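Isocitrate dehydrogenase [NAD] subunit 2, mitochondrial (Saccharomyces cerevisiae, PDB 3BLX) forms, together with subunit 1, the octameric mitochondrial enzyme that oxidatively decarboxylates isocitrate to 2-oxoglutarate with NAD(+) in the citric acid cycle. Local coordinates at residues Ile36-Val40 / Asn294-Leu299. Coordinates in Å, arbitrary orientation, origin at the centre of the assembly. Numbering follows the deposited sequence.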
loop_
_atom_site.group_PDB
_atom_site.type_symbol
_atom_site.label_atom_id
_atom_site.label_comp_id
_atom_site.label_asym_id
_atom_site.label_seq_id
_atom_site.Cartn_x
_atom_site.Cartn_y
_atom_site.Cartn_z
ATOM N N ILE B 36 -48.871 -22.696 -11.743
ATOM C CA ILE B 36 -49.740 -21.579 -11.427
ATOM C C ILE B 36 -50.469 -21.105 -12.674
ATOM O O ILE B 36 -51.594 -20.649 -12.608
ATOM C CB ILE B 36 -48.943 -20.449 -10.790
ATOM C CG1 ILE B 36 -48.675 -20.781 -9.334
ATOM C CG2 ILE B 36 -49.675 -19.143 -10.870
ATOM C CD1 ILE B 36 -47.974 -19.661 -8.619
ATOM N N SER B 37 -49.821 -21.222 -13.820
ATOM C CA SER B 37 -50.474 -20.859 -15.071
ATOM C C SER B 37 -51.549 -21.878 -15.386
ATOM O O SER B 37 -52.601 -21.544 -15.929
ATOM C CB SER B 37 -49.461 -20.811 -16.214
ATOM O OG SER B 37 -48.430 -19.875 -15.949
ATOM N N LYS B 38 -51.274 -23.134 -15.041
ATOM C CA LYS B 38 -52.200 -24.226 -15.323
ATOM C C LYS B 38 -53.490 -23.924 -14.603
ATOM O O LYS B 38 -54.562 -24.045 -15.176
ATOM C CB LYS B 38 -51.624 -25.563 -14.850
ATOM C CG LYS B 38 -52.347 -26.810 -15.351
ATOM C CD LYS B 38 -51.411 -28.006 -15.274
ATOM C CE LYS B 38 -52.068 -29.255 -15.792
ATOM N NZ LYS B 38 -52.648 -30.103 -14.731
ATOM N N SER B 39 -53.363 -23.508 -13.346
ATOM C CA SER B 39 -54.510 -23.173 -12.518
ATOM C C SER B 39 -55.328 -22.008 -13.058
ATOM O O SER B 39 -56.530 -21.928 -12.822
ATOM C CB SER B 39 -54.064 -22.828 -11.109
ATOM O OG SER B 39 -55.085 -22.090 -10.484
ATOM N N VAL B 40 -54.683 -21.091 -13.766
ATOM C CA VAL B 40 -55.411 -19.944 -14.279
ATOM C C VAL B 40 -56.245 -20.344 -15.481
ATOM O O VAL B 40 -57.333 -19.836 -15.674
ATOM C CB VAL B 40 -54.484 -18.790 -14.666
ATOM C CG1 VAL B 40 -55.281 -17.680 -15.365
ATOM C CG2 VAL B 40 -53.765 -18.267 -13.436
ATOM N N ASN B 294 -48.912 -21.041 -4.755
ATOM C CA ASN B 294 -50.143 -20.306 -4.507
ATOM C C ASN B 294 -50.513 -19.362 -5.649
ATOM O O ASN B 294 -49.905 -18.309 -5.811
ATOM C CB ASN B 294 -50.048 -19.551 -3.184
ATOM C CG ASN B 294 -51.346 -18.857 -2.817
ATOM O OD1 ASN B 294 -52.263 -18.766 -3.627
ATOM N ND2 ASN B 294 -51.425 -18.357 -1.590
ATOM N N PRO B 295 -51.541 -19.726 -6.424
ATOM C CA PRO B 295 -51.958 -19.050 -7.656
ATOM C C PRO B 295 -52.788 -17.785 -7.447
ATOM O O PRO B 295 -53.216 -17.162 -8.435
ATOM C CB PRO B 295 -52.846 -20.089 -8.343
ATOM C CG PRO B 295 -52.919 -21.245 -7.431
ATOM C CD PRO B 295 -52.422 -20.849 -6.108
ATOM N N THR B 296 -53.025 -17.417 -6.195
ATOM C CA THR B 296 -53.846 -16.248 -5.888
ATOM C C THR B 296 -53.342 -14.964 -6.538
ATOM O O THR B 296 -54.129 -14.189 -7.111
ATOM C CB THR B 296 -53.883 -15.968 -4.394
ATOM O OG1 THR B 296 -54.230 -17.159 -3.682
ATOM C CG2 THR B 296 -54.890 -14.871 -4.109
ATOM N N ALA B 297 -52.033 -14.737 -6.408
ATOM C CA ALA B 297 -51.390 -13.545 -6.932
ATOM C C ALA B 297 -51.571 -13.478 -8.433
ATOM O O ALA B 297 -52.021 -12.470 -8.962
ATOM C CB ALA B 297 -49.938 -13.554 -6.571
ATOM N N LEU B 298 -51.235 -14.559 -9.128
ATOM C CA LEU B 298 -51.446 -14.581 -10.571
ATOM C C LEU B 298 -52.950 -14.487 -10.928
ATOM O O LEU B 298 -53.330 -13.798 -11.878
ATOM C CB LEU B 298 -50.759 -15.793 -11.217
ATOM C CG LEU B 298 -50.702 -15.789 -12.751
ATOM C CD1 LEU B 298 -50.171 -14.467 -13.280
ATOM C CD2 LEU B 298 -49.871 -16.929 -13.278
ATOM N N LEU B 299 -53.801 -15.154 -10.154
ATOM C CA LEU B 299 -55.257 -15.078 -10.371
ATOM C C LEU B 299 -55.805 -13.657 -10.297
ATOM O O LEU B 299 -56.634 -13.239 -11.119
ATOM C CB LEU B 299 -55.991 -15.950 -9.354
ATOM C CG LEU B 299 -56.615 -17.265 -9.808
ATOM C CD1 LEU B 299 -56.098 -17.716 -11.154
ATOM C CD2 LEU B 299 -56.405 -18.334 -8.723
#
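Apolar helix-to-helix packing joins helix 33-45, near the start of the isocitrate/isopropylmalate dehydrogenase fold, to the start of helix 296-309 and the two residues that lead into it, some 250 residues later. Ile36 and Pro295 bring their CA atoms to 5.1 Å, and Ile36 CG2 meets Leu298 CD2 at 3.3 Å and Pro295 CB at 4.2 Å, while Ile36 CD1 lies 3.7 Å from Asn294 O. One turn on, Val40 CG2 touches Leu299 CD1 at 3.3 Å and Leu298 CG at 4.0 Å. Ser39 OG rests on Pro295 CB at 3.7 Å, and the Ser37 hydroxyl is hydrogen-bonded to Gly33 O within its own helix. Asn294 caps the second helix, its OD1 accepting from Thr296 N at 3.0 Å, and its ND2 is hydrogen-bonded to Asp336. Leu84 of strand 82-85 touches both Val40 and Leu298, and helix 343-352 meets Ser39 and Pro295. The contact itself is apolar, so close packing of buried side chains rather than directional bonds joins the two helices.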